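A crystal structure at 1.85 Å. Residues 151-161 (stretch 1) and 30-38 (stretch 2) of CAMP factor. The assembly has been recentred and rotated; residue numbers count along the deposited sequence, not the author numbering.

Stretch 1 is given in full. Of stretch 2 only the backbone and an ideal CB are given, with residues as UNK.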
ATOM      1  N   THR A 151     -13.161  -7.319   3.627  1.00 30.61           N
ATOM      2  CA  THR A 151     -12.716  -6.467   2.540  1.00 29.90           C
ATOM      3  C   THR A 151     -11.416  -7.025   1.963  1.00 36.13           C
ATOM      4  O   THR A 151     -10.804  -7.946   2.512  1.00 34.25           O
ATOM      5  CB  THR A 151     -12.497  -5.043   3.036  1.00 29.67           C
ATOM      6  OG1 THR A 151     -11.473  -5.065   4.047  1.00 33.57           O
ATOM      7  CG2 THR A 151     -13.793  -4.469   3.627  1.00 26.65           C
ATOM      8  N   ILE A 152     -10.976  -6.450   0.843  1.00 37.24           N
ATOM      9  CA  ILE A 152      -9.688  -6.876   0.300  1.00 35.44           C
ATOM     10  C   ILE A 152      -8.552  -6.516   1.252  1.00 29.10           C
ATOM     11  O   ILE A 152      -7.501  -7.165   1.247  1.00 30.15           O
ATOM     12  CB  ILE A 152      -9.459  -6.264  -1.091  1.00 41.89           C
ATOM     13  CG1 ILE A 152      -9.259  -4.773  -0.930  1.00 49.09           C
ATOM     14  CG2 ILE A 152     -10.625  -6.555  -2.016  1.00 45.57           C
ATOM     15  CD1 ILE A 152      -8.170  -4.305  -1.732  1.00 57.00           C
ATOM     16  N   TYR A 153      -8.738  -5.490   2.091  1.00 26.69           N
ATOM     17  CA  TYR A 153      -7.694  -5.117   3.043  1.00 28.62           C
ATOM     18  C   TYR A 153      -7.521  -6.185   4.120  1.00 29.60           C
ATOM     19  O   TYR A 153      -6.391  -6.506   4.500  1.00 29.10           O
ATOM     20  CB  TYR A 153      -8.011  -3.745   3.647  1.00 28.95           C
ATOM     21  CG  TYR A 153      -8.337  -2.799   2.520  1.00 30.00           C
ATOM     22  CD1 TYR A 153      -7.318  -2.174   1.812  1.00 36.22           C
ATOM     23  CD2 TYR A 153      -9.650  -2.614   2.097  1.00 34.17           C
ATOM     24  CE1 TYR A 153      -7.607  -1.348   0.735  1.00 34.82           C
ATOM     25  CE2 TYR A 153      -9.944  -1.797   1.020  1.00 37.37           C
ATOM     26  CZ  TYR A 153      -8.917  -1.162   0.348  1.00 38.55           C
ATOM     27  OH  TYR A 153      -9.209  -0.336  -0.718  1.00 36.32           O
ATOM     28  N   VAL A 154      -8.625  -6.764   4.595  1.00 27.18           N
ATOM     29  CA  VAL A 154      -8.542  -7.873   5.546  1.00 30.71           C
ATOM     30  C   VAL A 154      -7.982  -9.117   4.860  1.00 26.78           C
ATOM     31  O   VAL A 154      -7.140  -9.829   5.422  1.00 29.03           O
ATOM     32  CB  VAL A 154      -9.927  -8.140   6.175  1.00 28.38           C
ATOM     33  CG1 VAL A 154      -9.910  -9.433   7.009  1.00 28.38           C
ATOM     34  CG2 VAL A 154     -10.343  -6.974   7.053  1.00 28.17           C
ATOM     35  N   LYS A 155      -8.464  -9.409   3.649  1.00 26.22           N
ATOM     36  CA  LYS A 155      -7.926 -10.516   2.859  1.00 30.54           C
ATOM     37  C   LYS A 155      -6.430 -10.362   2.618  1.00 36.39           C
ATOM     38  O   LYS A 155      -5.702 -11.363   2.573  1.00 30.13           O
ATOM     39  CB  LYS A 155      -8.662 -10.611   1.520  1.00 31.77           C
ATOM     40  CG  LYS A 155      -9.999 -11.346   1.581  1.00 36.60           C
ATOM     41  CD  LYS A 155      -9.799 -12.823   1.901  1.00 33.08           C
ATOM     42  CE  LYS A 155     -11.118 -13.598   1.931  1.00 35.86           C
ATOM     43  NZ  LYS A 155     -11.630 -13.808   0.548  1.00 32.26           N
ATOM     44  N   ASP A 156      -5.949  -9.124   2.451  1.00 29.50           N
ATOM     45  CA  ASP A 156      -4.514  -8.925   2.267  1.00 29.54           C
ATOM     46  C   ASP A 156      -3.733  -9.256   3.533  1.00 31.37           C
ATOM     47  O   ASP A 156      -2.604  -9.746   3.443  1.00 31.05           O
ATOM     48  CB  ASP A 156      -4.234  -7.494   1.801  1.00 36.01           C
ATOM     49  CG  ASP A 156      -4.732  -7.234   0.365  1.00 48.21           C
ATOM     50  OD1 ASP A 156      -4.853  -8.203  -0.415  1.00 48.21           O
ATOM     51  OD2 ASP A 156      -5.012  -6.064   0.012  1.00 45.42           O
ATOM     52  N   LEU A 157      -4.308  -9.009   4.717  1.00 30.43           N
ATOM     53  CA  LEU A 157      -3.650  -9.425   5.959  1.00 27.82           C
ATOM     54  C   LEU A 157      -3.538 -10.949   6.040  1.00 31.55           C
ATOM     55  O   LEU A 157      -2.513 -11.488   6.474  1.00 26.70           O
ATOM     56  CB  LEU A 157      -4.416  -8.875   7.164  1.00 29.07           C
ATOM     57  CG  LEU A 157      -3.763  -9.059   8.538  1.00 30.41           C
ATOM     58  CD1 LEU A 157      -2.450  -8.300   8.623  1.00 34.42           C
ATOM     59  CD2 LEU A 157      -4.712  -8.625   9.657  1.00 34.35           C
ATOM     60  N   LEU A 158      -4.545 -11.662   5.580  1.00 27.76           N
ATOM     61  CA  LEU A 158      -4.526 -13.111   5.553  1.00 23.91           C
ATOM     62  C   LEU A 158      -3.477 -13.589   4.542  1.00 22.98           C
ATOM     63  O   LEU A 158      -2.728 -14.479   4.792  1.00 25.83           O
ATOM     64  CB  LEU A 158      -5.876 -13.656   5.198  1.00 24.65           C
ATOM     65  CG  LEU A 158      -5.970 -15.134   4.939  1.00 26.62           C
ATOM     66  CD1 LEU A 158      -5.339 -15.940   6.042  1.00 28.59           C
ATOM     67  CD2 LEU A 158      -7.366 -15.577   4.668  1.00 26.18           C
ATOM     68  N   ASN A 159      -3.441 -12.941   3.403  1.00 24.99           N
ATOM     69  CA  ASN A 159      -2.472 -13.289   2.385  1.00 26.43           C
ATOM     70  C   ASN A 159      -1.073 -13.075   2.877  1.00 29.31           C
ATOM     71  O   ASN A 159      -0.215 -13.846   2.621  1.00 29.44           O
ATOM     72  CB  ASN A 159      -2.718 -12.552   1.087  1.00 29.29           C
ATOM     73  CG  ASN A 159      -2.219 -13.322  -0.113  1.00 42.11           C
ATOM     74  OD1 ASN A 159      -1.833 -12.771  -1.109  1.00 51.97           O
ATOM     75  ND2 ASN A 159      -2.229 -14.589   0.006  1.00 41.43           N
ATOM     76  N   LYS A 160      -0.861 -11.996   3.602  1.00 31.28           N
ATOM     77  CA  LYS A 160       0.456 -11.754   4.184  1.00 35.07           C
ATOM     78  C   LYS A 160       0.855 -12.872   5.142  1.00 30.78           C
ATOM     79  O   LYS A 160       2.008 -13.327   5.133  1.00 31.40           O
ATOM     80  CB  LYS A 160       0.475 -10.401   4.897  1.00 42.29           C
ATOM     81  CG  LYS A 160       1.872  -9.803   5.036  1.00 57.99           C
ATOM     82  CD  LYS A 160       1.823  -8.302   5.306  1.00 68.71           C
ATOM     83  CE  LYS A 160       1.334  -7.532   4.082  1.00 71.82           C
ATOM     84  NZ  LYS A 160       0.490  -6.363   4.455  1.00 71.88           N
ATOM     85  N   ALA A 161      -0.085 -13.329   5.977  1.00 25.93           N
ATOM     86  CA  ALA A 161       0.205 -14.428   6.893  1.00 28.12           C
ATOM     87  C   ALA A 161       0.509 -15.716   6.135  1.00 25.35           C
ATOM     88  O   ALA A 161       1.410 -16.471   6.518  1.00 28.88           O
ATOM     89  CB  ALA A 161      -0.968 -14.631   7.866  1.00 26.41           C
ATOM     90  N   UNK A  30       2.376  -3.835  -4.010  1.00 39.84           N
ATOM     91  CA  UNK A  30       2.755  -5.243  -3.981  1.00 45.40           C
ATOM     92  C   UNK A  30       1.922  -6.022  -2.967  1.00 45.95           C
ATOM     93  O   UNK A  30       1.520  -7.160  -3.226  1.00 47.96           O
ATOM     94  CB  UNK A  30       4.244  -5.384  -3.656  1.00 45.40           C
ATOM     95  N   UNK A  31       1.644  -5.420  -1.812  1.00 39.03           N
ATOM     96  CA  UNK A  31       0.917  -6.133  -0.767  1.00 43.64           C
ATOM     97  C   UNK A  31      -0.596  -6.065  -0.946  1.00 44.91           C
ATOM     98  O   UNK A  31      -1.312  -6.950  -0.462  1.00 42.62           O
ATOM     99  CB  UNK A  31       1.295  -5.568   0.604  1.00 43.64           C
ATOM    100  N   UNK A  32      -1.114  -5.027  -1.608  1.00 34.46           N
ATOM    101  CA  UNK A  32      -2.557  -4.829  -1.720  1.00 38.31           C
ATOM    102  C   UNK A  32      -2.922  -4.462  -3.160  1.00 43.51           C
ATOM    103  O   UNK A  32      -3.468  -3.394  -3.420  1.00 36.41           O
ATOM    104  CB  UNK A  32      -3.031  -3.743  -0.752  1.00 38.31           C
ATOM    105  N   UNK A  33      -2.654  -5.368  -4.112  1.00 46.11           N
ATOM    106  CA  UNK A  33      -2.784  -4.987  -5.539  1.00 42.89           C
ATOM    107  C   UNK A  33      -4.192  -4.617  -5.968  1.00 38.80           C
ATOM    108  O   UNK A  33      -4.356  -3.855  -6.931  1.00 43.33           O
ATOM    109  CB  UNK A  33      -2.297  -6.137  -6.423  1.00 42.89           C
ATOM    110  N   UNK A  34      -5.215  -5.149  -5.307  1.00 36.27           N
ATOM    111  CA  UNK A  34      -6.595  -4.859  -5.660  1.00 42.97           C
ATOM    112  C   UNK A  34      -7.171  -3.692  -4.861  1.00 47.07           C
ATOM    113  O   UNK A  34      -8.383  -3.461  -4.917  1.00 47.70           O
ATOM    114  CB  UNK A  34      -7.456  -6.106  -5.448  1.00 42.97           C
ATOM    115  N   UNK A  35      -6.334  -2.956  -4.123  1.00 40.55           N
ATOM    116  CA  UNK A  35      -6.831  -1.842  -3.324  1.00 38.43           C
ATOM    117  C   UNK A  35      -7.525  -0.811  -4.201  1.00 37.34           C
ATOM    118  O   UNK A  35      -7.146  -0.585  -5.351  1.00 39.48           O
ATOM    119  CB  UNK A  35      -5.687  -1.188  -2.547  1.00 38.43           C
ATOM    120  N   UNK A  36      -8.568  -0.190  -3.643  1.00 38.64           N
ATOM    121  CA  UNK A  36      -9.293   0.847  -4.371  1.00 43.99           C
ATOM    122  C   UNK A  36      -8.383   2.022  -4.730  1.00 45.17           C
ATOM    123  O   UNK A  36      -8.548   2.639  -5.790  1.00 43.42           O
ATOM    124  CB  UNK A  36     -10.481   1.340  -3.542  1.00 43.99           C
ATOM    125  N   UNK A  37      -7.406   2.329  -3.873  1.00 39.89           N
ATOM    126  CA  UNK A  37      -6.523   3.465  -4.120  1.00 38.35           C
ATOM    127  C   UNK A  37      -5.535   3.232  -5.265  1.00 42.07           C
ATOM    128  O   UNK A  37      -4.950   4.201  -5.760  1.00 43.85           O
ATOM    129  CB  UNK A  37      -5.749   3.796  -2.842  1.00 38.35           C
ATOM    130  N   UNK A  38      -5.335   1.989  -5.708  1.00 38.89           N
ATOM    131  CA  UNK A  38      -4.268   1.684  -6.656  1.00 37.09           C
ATOM    132  C   UNK A  38      -4.726   1.705  -8.111  1.00 38.02           C
ATOM    133  O   UNK A  38      -3.934   1.361  -9.002  1.00 32.56           O
ATOM    134  CB  UNK A  38      -3.672   0.313  -6.333  1.00 37.09           C
TER

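Position 30 is helical, and its ideal CB has nothing of stretch 1 within 5.5 Å. Many residues would serve; the deposited one is Ser30, which makes no contact.

Position 31 is also helical, its CA-to-CB bond pointing sideways, with the ideal CB 4.0 Å from Lys160 CE. A lysine whose aliphatic part lies so close invites a chain with methylenes to pack and an acid or amide to meet the amine: Glu, Gln or Asp. It is Glu31. Its CG packs 3.6 Å from Lys160 CE, and its OE1 forms a long salt bridge, 3.7 Å, with Lys160 NZ. Water 1 joins the backbones, donating to Glu31 O and Asp156 O.

At position 32 the phi/psi of -135/62 leave the helix. The ideal CB lies a tight 3.1 Å from Asp156 OD2, with the Tyr153 ring beyond. Near a carboxylate, a donor such as Gln, Lys or Arg would seem the natural choice, yet the residue is Glu32. Its OE2 comes 2.7 Å from Asp156 OD2, so close that one of the acids probably holds a proton.

A type I turn runs from 32 to 35. Position 33 follows with phi -63 and CB pointing away from stretch 1, which suits proline, though Ser, Asp or Glu would also fit. Pro33 occupies it.

Position 34, at -93/10, continues the turn. Its CB is 4.2 Å from Ile152 CD1, but open space lies beyond, so a long polar chain can brush the isoleucine and leave. Lys34 does so, its end leading away, while its backbone N donates to water 3, which in turn donates to Asp156 OD1.

At position 35 the CB sits 3.8 Å from Tyr153 CE1 and 4.1 Å from Ile152 CD1. Little room remains between them, favouring a small apolar residue. Ala35 makes both contacts with its methyl.

Position 36 starts a 3-10 segment with its CB 3.5 Å from Tyr153 OH. A short acceptor, Asp or Asn, suits this hydroxyl. Asp36 accepts its hydrogen bond at OD2, 2.6 Å from Tyr153 OH, near the plane of the ring.

Position 37 has no stretch 1 atom near its CB, so only a long side chain could reach Tyr153. Trp37 does: Tyr153 CE1 lies over one face of its ring, 3.4 Å from Trp37 CH2, with the ring planes oblique at 45°.

Position 38 is out of reach, leaving the choice to local needs. Ser38 OG bonds back to Ala35 O at 2.8 Å.

Stretch 2 (30-38) SEEPKADWS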
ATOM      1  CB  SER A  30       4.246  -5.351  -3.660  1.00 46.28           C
ATOM      2  OG  SER A  30       4.556  -6.589  -3.059  1.00 64.41           O
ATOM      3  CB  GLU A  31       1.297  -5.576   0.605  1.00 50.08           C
ATOM      4  CG  GLU A  31       2.636  -6.052   1.115  1.00 60.75           C
ATOM      5  CD  GLU A  31       3.206  -5.112   2.152  1.00 73.82           C
ATOM      6  OE1 GLU A  31       2.562  -4.074   2.421  1.00 76.56           O
ATOM      7  OE2 GLU A  31       4.285  -5.414   2.709  1.00 79.52           O
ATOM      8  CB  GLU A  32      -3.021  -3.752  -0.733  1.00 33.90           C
ATOM      9  CG  GLU A  32      -2.491  -3.975   0.701  1.00 42.34           C
ATOM     10  CD  GLU A  32      -3.478  -3.580   1.790  1.00 48.76           C
ATOM     11  OE1 GLU A  32      -3.136  -2.717   2.627  1.00 46.76           O
ATOM     12  OE2 GLU A  32      -4.601  -4.133   1.807  1.00 47.09           O
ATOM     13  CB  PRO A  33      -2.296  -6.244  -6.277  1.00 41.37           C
ATOM     14  CG  PRO A  33      -2.518  -7.365  -5.303  1.00 41.32           C
ATOM     15  CD  PRO A  33      -2.232  -6.771  -3.950  1.00 42.64           C
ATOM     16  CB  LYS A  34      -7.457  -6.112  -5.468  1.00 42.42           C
ATOM     17  CG  LYS A  34      -7.130  -7.264  -6.426  1.00 48.06           C
ATOM     18  CD  LYS A  34      -7.940  -8.510  -6.058  1.00 57.43           C
ATOM     19  CE  LYS A  34      -7.802  -9.615  -7.097  1.00 62.61           C
ATOM     20  NZ  LYS A  34      -8.575 -10.832  -6.703  1.00 66.38           N
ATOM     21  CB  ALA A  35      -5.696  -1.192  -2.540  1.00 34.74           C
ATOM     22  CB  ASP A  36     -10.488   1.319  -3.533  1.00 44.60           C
ATOM     23  CG  ASP A  36     -11.490   0.202  -3.259  1.00 52.65           C
ATOM     24  OD1 ASP A  36     -12.346  -0.050  -4.135  1.00 52.01           O
ATOM     25  OD2 ASP A  36     -11.413  -0.434  -2.180  1.00 49.92           O
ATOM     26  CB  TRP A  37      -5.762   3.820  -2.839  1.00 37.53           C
ATOM     27  CG  TRP A  37      -4.962   2.692  -2.237  1.00 47.78           C
ATOM     28  CD1 TRP A  37      -3.912   2.022  -2.813  1.00 46.90           C
ATOM     29  CD2 TRP A  37      -5.138   2.111  -0.932  1.00 53.33           C
ATOM     30  NE1 TRP A  37      -3.433   1.061  -1.950  1.00 50.02           N
ATOM     31  CE2 TRP A  37      -4.164   1.095  -0.790  1.00 51.30           C
ATOM     32  CE3 TRP A  37      -6.028   2.346   0.127  1.00 60.01           C
ATOM     33  CZ2 TRP A  37      -4.059   0.311   0.366  1.00 54.41           C
ATOM     34  CZ3 TRP A  37      -5.915   1.572   1.281  1.00 57.32           C
ATOM     35  CH2 TRP A  37      -4.936   0.570   1.390  1.00 55.83           C
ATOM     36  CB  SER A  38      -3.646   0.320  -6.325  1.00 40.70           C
ATOM     37  OG  SER A  38      -4.599  -0.710  -6.470  1.00 50.15           O
TER
HETATM   38  O   HOH W   1      -0.735  -8.676   1.636  1.00 48.35           O
HETATM   39  O   HOH W   2      -0.158  -3.278   3.772  1.00 60.42           O
HETATM   40  O   HOH W   3      -5.296  -6.894  -3.041  1.00 40.03           O
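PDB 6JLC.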